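Local coordinates for centrosomal protein of 104 kDa (Homo sapiens, PDB 5LPH) that is required for ciliogenesis and for structural integrity at the ciliary tip, and interacts with tubulin, the part described here being its TOG domain, at residues P31-E34 and K35-R38; D220-M223 and K224-S228; P261-S265 and N266-N270. All coordinates share one frame; numbering follows the deposited sequence.

Interaction 1: residues P31-E34 and K35-R38; sequences PLTE and KALR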
loop_
_atom_site.group_PDB
_atom_site.type_symbol
_atom_site.label_atom_id
_atom_site.label_comp_id
_atom_site.label_asym_id
_atom_site.label_seq_id
_atom_site.Cartn_x
_atom_site.Cartn_y
_atom_site.Cartn_z
ATOM N N PRO A 31 2.771 -30.946 -7.242
ATOM C CA PRO A 31 4.093 -30.559 -6.771
ATOM C C PRO A 31 4.475 -29.156 -7.235
ATOM O O PRO A 31 3.911 -28.631 -8.208
ATOM C CB PRO A 31 5.008 -31.608 -7.405
ATOM C CG PRO A 31 4.331 -31.963 -8.676
ATOM C CD PRO A 31 2.853 -31.824 -8.426
ATOM N N LEU A 32 5.421 -28.564 -6.520
ATOM C CA LEU A 32 5.984 -27.272 -6.889
ATOM C C LEU A 32 6.766 -27.416 -8.192
ATOM O O LEU A 32 7.460 -28.415 -8.394
ATOM C CB LEU A 32 6.905 -26.757 -5.775
ATOM C CG LEU A 32 6.201 -26.416 -4.456
ATOM C CD1 LEU A 32 7.177 -26.407 -3.289
ATOM C CD2 LEU A 32 5.476 -25.083 -4.563
ATOM N N THR A 33 6.651 -26.423 -9.070
ATOM C CA THR A 33 7.455 -26.375 -10.292
ATOM C C THR A 33 8.906 -26.091 -9.925
ATOM O O THR A 33 9.192 -25.683 -8.798
ATOM C CB THR A 33 6.978 -25.268 -11.253
ATOM O OG1 THR A 33 7.037 -23.998 -10.588
ATOM C CG2 THR A 33 5.550 -25.536 -11.735
ATOM N N GLU A 34 9.815 -26.302 -10.875
ATOM C CA GLU A 34 11.238 -26.023 -10.652
ATOM C C GLU A 34 11.477 -24.542 -10.323
ATOM O O GLU A 34 12.260 -24.227 -9.426
ATOM C CB GLU A 34 12.080 -26.456 -11.861
ATOM C CG GLU A 34 13.591 -26.423 -11.642
ATOM C CD GLU A 34 14.052 -27.246 -10.445
ATOM O OE1 GLU A 34 13.531 -28.368 -10.241
ATOM O OE2 GLU A 34 14.934 -26.768 -9.693
ATOM N N LYS A 35 10.780 -23.651 -11.032
ATOM C CA LYS A 35 10.844 -22.203 -10.785
ATOM C C LYS A 35 10.373 -21.815 -9.381
ATOM O O LYS A 35 11.033 -21.024 -8.698
ATOM C CB LYS A 35 10.013 -21.450 -11.835
ATOM C CG LYS A 35 9.939 -19.942 -11.630
ATOM C CD LYS A 35 9.641 -19.219 -12.947
ATOM C CE LYS A 35 10.912 -18.877 -13.683
ATOM N NZ LYS A 35 10.677 -18.216 -14.996
ATOM N N ALA A 36 9.231 -22.365 -8.972
ATOM C CA ALA A 36 8.660 -22.108 -7.641
ATOM C C ALA A 36 9.552 -22.620 -6.509
ATOM O O ALA A 36 9.642 -22.011 -5.442
ATOM C CB ALA A 36 7.285 -22.742 -7.538
ATOM N N LEU A 37 10.198 -23.752 -6.765
ATOM C CA LEU A 37 11.100 -24.400 -5.818
ATOM C C LEU A 37 12.282 -23.497 -5.457
ATOM O O LEU A 37 12.620 -23.354 -4.280
ATOM C CB LEU A 37 11.607 -25.718 -6.423
ATOM C CG LEU A 37 11.788 -26.978 -5.585
ATOM C CD1 LEU A 37 10.694 -27.159 -4.541
ATOM C CD2 LEU A 37 11.832 -28.161 -6.544
ATOM N N ARG A 38 12.889 -22.877 -6.470
ATOM C CA ARG A 38 14.028 -21.964 -6.257
ATOM C C ARG A 38 13.580 -20.636 -5.644
ATOM O O ARG A 38 14.245 -20.093 -4.754
ATOM C CB ARG A 38 14.791 -21.720 -7.569
ATOM C CG ARG A 38 15.287 -22.986 -8.276
ATOM C CD ARG A 38 16.306 -23.797 -7.469
ATOM N NE ARG A 38 16.262 -25.228 -7.792
ATOM C CZ ARG A 38 16.986 -26.176 -7.188
ATOM N NH1 ARG A 38 17.850 -25.877 -6.212
ATOM N NH2 ARG A 38 16.848 -27.447 -7.568
#
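T33 caps the N-terminus of helix 34-39 by taking the backbone N-H of A36 on its hydroxyl. This is the N-cap of the first helix of the modelled TOG-domain chain. T33 OG1 lies 3.2 Å from A36 N, and the bond is fairly straight. With chi1 at 58°, OG1 sits between the backbone N and the carbonyl carbon of T33, turned toward the start of the helix. The same oxygen also rests against the methyl of A36, 3.3 Å from A36 CB.

The next amides find their acceptors one turn back. L37 N donates to T33 O at 3.0 Å, so T33 serves the first turn with both its side chain and its carbonyl. R38 N reaches E34 O by a weak bond of 3.3 Å.

L32 and L37 bracket the cap as a hydrophobic staple. Their side chains cross at about a right angle, with L32 CD1 3.8 Å from L37 CD1. L32 CD2 leans on A36 CB. Beyond the contact, L32 and L37 both touch I44 of helix 41-47, and L32 and A36 pack on Y56 of helix 49-56.

On the outer side, E34 and R38 form a salt bridge one helical turn apart. The E34 chain bends at chi2 (56°), and this brings its carboxylate back to the arginine. The carboxylate and guanidinium planes are 33° apart. R38 grips one oxygen side-on with two nitrogens: E34 OE2 is 2.8 Å from R38 NE and 2.9 Å from R38 NH2, nearly in the guanidinium plane.

Interaction 2: residues D220-M223 and K224-S228; sequences DNVM and KFSVS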
loop_
_atom_site.group_PDB
_atom_site.type_symbol
_atom_site.label_atom_id
_atom_site.label_comp_id
_atom_site.label_asym_id
_atom_site.label_seq_id
_atom_site.Cartn_x
_atom_site.Cartn_y
_atom_site.Cartn_z
ATOM N N ASP A 220 6.562 19.612 0.201
ATOM C CA ASP A 220 7.459 19.290 -0.914
ATOM C C ASP A 220 7.004 18.086 -1.755
ATOM O O ASP A 220 6.737 18.247 -2.942
ATOM C CB ASP A 220 8.905 19.096 -0.420
ATOM C CG ASP A 220 9.913 19.074 -1.555
ATOM O OD1 ASP A 220 9.998 20.066 -2.299
ATOM O OD2 ASP A 220 10.625 18.066 -1.710
ATOM N N ASN A 221 6.890 16.903 -1.150
ATOM C CA ASN A 221 6.505 15.688 -1.916
ATOM C C ASN A 221 5.034 15.661 -2.380
ATOM O O ASN A 221 4.733 15.151 -3.460
ATOM C CB ASN A 221 6.931 14.375 -1.214
ATOM C CG ASN A 221 6.291 14.170 0.152
ATOM O OD1 ASN A 221 5.210 14.680 0.445
ATOM N ND2 ASN A 221 6.970 13.411 1.001
ATOM N N VAL A 222 4.132 16.248 -1.599
ATOM C CA VAL A 222 2.713 16.363 -1.998
ATOM C C VAL A 222 2.527 17.243 -3.249
ATOM O O VAL A 222 1.826 16.863 -4.193
ATOM C CB VAL A 222 1.847 16.894 -0.826
ATOM C CG1 VAL A 222 0.442 17.276 -1.280
ATOM C CG2 VAL A 222 1.778 15.880 0.314
HETATM N N MSE A 223 3.141 18.424 -3.243
HETATM C CA MSE A 223 3.010 19.385 -4.361
HETATM C C MSE A 223 3.734 18.900 -5.586
HETATM O O MSE A 223 3.227 19.029 -6.700
HETATM C CB MSE A 223 3.548 20.764 -3.959
HETATM C CG MSE A 223 2.690 21.449 -2.891
HETATM SE SE MSE A 223 0.860 21.852 -3.512
HETATM C CE MSE A 223 1.261 22.557 -5.307
ATOM N N LYS A 224 4.932 18.351 -5.384
ATOM C CA LYS A 224 5.708 17.690 -6.446
ATOM C C LYS A 224 4.843 16.653 -7.172
ATOM O O LYS A 224 4.809 16.637 -8.395
ATOM C CB LYS A 224 6.964 17.052 -5.828
ATOM C CG LYS A 224 7.901 16.200 -6.687
ATOM C CD LYS A 224 7.974 16.463 -8.170
ATOM C CE LYS A 224 9.129 15.701 -8.812
ATOM N NZ LYS A 224 8.945 15.539 -10.280
ATOM N N PHE A 225 4.132 15.821 -6.407
ATOM C CA PHE A 225 3.197 14.818 -6.962
ATOM C C PHE A 225 2.008 15.443 -7.698
ATOM O O PHE A 225 1.694 15.063 -8.834
ATOM C CB PHE A 225 2.683 13.890 -5.836
ATOM C CG PHE A 225 1.621 12.908 -6.274
ATOM C CD1 PHE A 225 1.970 11.749 -6.953
ATOM C CD2 PHE A 225 0.268 13.137 -6.001
ATOM C CE1 PHE A 225 0.996 10.845 -7.362
ATOM C CE2 PHE A 225 -0.707 12.237 -6.408
ATOM C CZ PHE A 225 -0.344 11.087 -7.087
ATOM N N SER A 226 1.354 16.399 -7.043
ATOM C CA SER A 226 0.138 17.008 -7.594
ATOM C C SER A 226 0.387 17.776 -8.892
ATOM O O SER A 226 -0.371 17.629 -9.860
ATOM C CB SER A 226 -0.493 17.937 -6.562
ATOM O OG SER A 226 -0.884 17.213 -5.408
ATOM N N VAL A 227 1.451 18.584 -8.910
ATOM C CA VAL A 227 1.830 19.363 -10.103
ATOM C C VAL A 227 2.201 18.433 -11.270
ATOM O O VAL A 227 1.856 18.710 -12.415
ATOM C CB VAL A 227 2.966 20.387 -9.796
ATOM C CG1 VAL A 227 3.513 21.034 -11.070
ATOM C CG2 VAL A 227 2.472 21.471 -8.840
ATOM N N SER A 228 2.900 17.339 -10.977
ATOM C CA SER A 228 3.212 16.322 -11.990
ATOM C C SER A 228 1.949 15.667 -12.580
ATOM O O SER A 228 1.887 15.394 -13.779
ATOM C CB SER A 228 4.119 15.244 -11.395
ATOM O OG SER A 228 4.531 14.330 -12.398
#
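The carbonyl oxygen of V222 is gripped twice by S226. S226 N donates to V222 O at 2.9 Å, as in any helical turn. The hydroxyl adds a second bond, S226 OG to V222 O at 3.0 Å. The two donors come from opposite faces of the carbonyl plane, and the hydroxyl stands well above it. The serine torsion explains the second bond: chi1 of -62° sets OG beside its own backbone N, facing back toward the previous turn, where V222 O lies. A hydroxyl on a buried residue is thus satisfied within its own helix.

The neighbouring turns are regular. K224 N bonds to D220 O, F225 N to N221 O, and V227 N to M223 O at 2.9 Å.

This is helix 219-229, part of the second HEAT repeat of the TOG domain. It packs on helix 235-252 of the same repeat, where M223 and S226 meet I245 and V222 meets M248, and on helix 193-210, where F225 meets M200 and L203.

M223 is present as selenomethionine. Its chain bends at chi2 (-64°) and again at chi3, which folds the end along the helix. The terminal M223 CE comes 3.9 Å from V227 CG2, and the two side chains approach at a slant. V227 CG2 also lies 3.3 Å from M223 O. Near the helix start, N221 OD1 accepts from T218 N and N221 ND2 donates to G216 O, while D220 OD1 is hydrogen-bonded to Y259 OH.

Interaction 3: residues P261-S265 and N266-N270; sequences PPDDS and NTRRN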
loop_
_atom_site.group_PDB
_atom_site.type_symbol
_atom_site.label_atom_id
_atom_site.label_comp_id
_atom_site.label_asym_id
_atom_site.label_seq_id
_atom_site.Cartn_x
_atom_site.Cartn_y
_atom_site.Cartn_z
ATOM N N PRO A 261 3.884 27.606 -11.362
ATOM C CA PRO A 261 4.301 28.745 -12.191
ATOM C C PRO A 261 3.792 30.099 -11.646
ATOM O O PRO A 261 3.015 30.120 -10.685
ATOM C CB PRO A 261 3.681 28.427 -13.558
ATOM C CG PRO A 261 3.417 26.964 -13.552
ATOM C CD PRO A 261 3.098 26.623 -12.132
ATOM N N PRO A 262 4.223 31.226 -12.252
ATOM C CA PRO A 262 3.807 32.534 -11.740
ATOM C C PRO A 262 2.384 32.913 -12.170
ATOM O O PRO A 262 1.933 32.522 -13.259
ATOM C CB PRO A 262 4.836 33.484 -12.348
ATOM C CG PRO A 262 5.231 32.838 -13.633
ATOM C CD PRO A 262 5.043 31.354 -13.473
ATOM N N ASP A 263 1.695 33.667 -11.312
ATOM C CA ASP A 263 0.303 34.072 -11.548
ATOM C C ASP A 263 0.227 35.233 -12.550
ATOM O O ASP A 263 0.380 36.404 -12.186
ATOM C CB ASP A 263 -0.379 34.448 -10.216
ATOM C CG ASP A 263 -1.910 34.440 -10.296
ATOM O OD1 ASP A 263 -2.483 34.484 -11.409
ATOM O OD2 ASP A 263 -2.548 34.389 -9.222
ATOM N N ASP A 264 -0.002 34.899 -13.817
ATOM C CA ASP A 264 -0.252 35.934 -14.843
ATOM C C ASP A 264 -1.020 35.351 -16.031
ATOM O O ASP A 264 -1.213 34.128 -16.146
ATOM C CB ASP A 264 1.047 36.679 -15.279
ATOM C CG ASP A 264 2.002 35.812 -16.089
ATOM O OD1 ASP A 264 1.638 35.434 -17.212
ATOM O OD2 ASP A 264 3.139 35.551 -15.636
ATOM N N SER A 265 -1.465 36.251 -16.900
ATOM C CA SER A 265 -2.361 35.904 -18.005
ATOM C C SER A 265 -1.765 34.988 -19.089
ATOM O O SER A 265 -2.516 34.327 -19.807
ATOM C CB SER A 265 -2.929 37.178 -18.644
ATOM O OG SER A 265 -1.892 38.031 -19.092
ATOM N N ASN A 266 -0.435 34.958 -19.218
ATOM C CA ASN A 266 0.242 33.997 -20.109
ATOM C C ASN A 266 0.208 32.565 -19.554
ATOM O O ASN A 266 0.040 31.606 -20.315
ATOM C CB ASN A 266 1.690 34.429 -20.375
ATOM C CG ASN A 266 2.362 33.630 -21.484
ATOM O OD1 ASN A 266 1.708 32.969 -22.294
ATOM N ND2 ASN A 266 3.685 33.703 -21.529
ATOM N N THR A 267 0.386 32.429 -18.241
ATOM C CA THR A 267 0.230 31.142 -17.550
ATOM C C THR A 267 -1.216 30.635 -17.627
ATOM O O THR A 267 -1.451 29.438 -17.821
ATOM C CB THR A 267 0.635 31.251 -16.063
ATOM O OG1 THR A 267 1.938 31.837 -15.958
ATOM C CG2 THR A 267 0.653 29.884 -15.393
ATOM N N ARG A 268 -2.173 31.556 -17.483
ATOM C CA ARG A 268 -3.607 31.222 -17.483
ATOM C C ARG A 268 -4.183 30.748 -18.829
ATOM O O ARG A 268 -5.337 30.312 -18.871
ATOM C CB ARG A 268 -4.434 32.406 -16.957
ATOM C CG ARG A 268 -4.243 32.683 -15.475
ATOM C CD ARG A 268 -5.256 33.689 -14.960
ATOM N NE ARG A 268 -5.049 33.986 -13.540
ATOM C CZ ARG A 268 -5.917 34.619 -12.746
ATOM N NH1 ARG A 268 -7.095 35.048 -13.206
ATOM N NH2 ARG A 268 -5.605 34.826 -11.467
ATOM N N ARG A 269 -3.403 30.827 -19.911
ATOM C CA ARG A 269 -3.791 30.226 -21.197
ATOM C C ARG A 269 -3.798 28.682 -21.194
ATOM O O ARG A 269 -4.217 28.075 -22.179
ATOM C CB ARG A 269 -2.899 30.745 -22.335
ATOM C CG ARG A 269 -3.097 32.207 -22.710
ATOM C CD ARG A 269 -1.868 32.710 -23.448
ATOM N NE ARG A 269 -2.104 33.857 -24.306
ATOM C CZ ARG A 269 -2.564 33.810 -25.559
ATOM N NH1 ARG A 269 -2.888 32.657 -26.155
ATOM N NH2 ARG A 269 -2.712 34.948 -26.225
ATOM N N ASN A 270 -3.305 28.054 -20.124
ATOM C CA ASN A 270 -3.607 26.649 -19.831
ATOM C C ASN A 270 -4.838 26.639 -18.910
ATOM O O ASN A 270 -4.844 27.303 -17.869
ATOM C CB ASN A 270 -2.407 25.969 -19.164
ATOM C CG ASN A 270 -2.371 24.466 -19.383
ATOM O OD1 ASN A 270 -2.368 23.983 -20.520
ATOM N ND2 ASN A 270 -2.289 23.716 -18.291
#
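N266 closes an Asx turn that D264 begins: its backbone N-H goes to the D264 carboxylate. This tight turn lies in the loop between helices 235-252 and 271-283. N266 N meets D264 OD1 at 2.9 Å, nearly along the carboxylate C-O bond. D264 has chi1 of 70°, which swings OD1 over the following amides. The D264 and N266 side chains run side by side, pointing the same way.

T267 comes next. Its amide reaches D264 OD1 by a weak bond of 3.4 Å. Its hydroxyl donates to P262 O at 2.8 Å, in the carbonyl plane, and so ties the turn to the proline pair. The methyl T267 CG2 packs on P261 CB at 3.8 Å. Replacing D264 by an alanine would probably leave the N266 amide without its side-chain acceptor and remove the weak second bond to T267, so that the turn is held less firmly.

R268 bonds through its N to D264 O at 3.1 Å. Its extended side chain makes a salt bridge with D263. The carboxylate and guanidinium planes are 30° apart. R268 NH2 lies 3.1 Å from D263 OD1, on the syn lone pair, and the bond from NE to the same oxygen is weak. D263, T267 and R268 all touch F277 of helix 271-283.

R269 lays its methylene CG near a backbone carbonyl, 3.6 Å from S265 O.

Overall arrangement
The three contacts follow one another along the chain and do not touch. Interaction 1 lies near the N-terminal end of this all-helical TOG domain. Interactions 2 and 3 are on the other side of the chain's centre. The centres of interactions 1 and 3 are about 59 Å apart, and those of interactions 1 and 2 about 43 Å. Interactions 2 and 3 are neighbours, with centres about 19 Å apart and nearest atoms about 6 Å apart. Y259, two residues before P261, reaches helix 219-229 and so bridges the neighbourhoods of interactions 2 and 3. Interactions 1 and 3 are surface contacts, whereas interaction 2 is partly buried between helices.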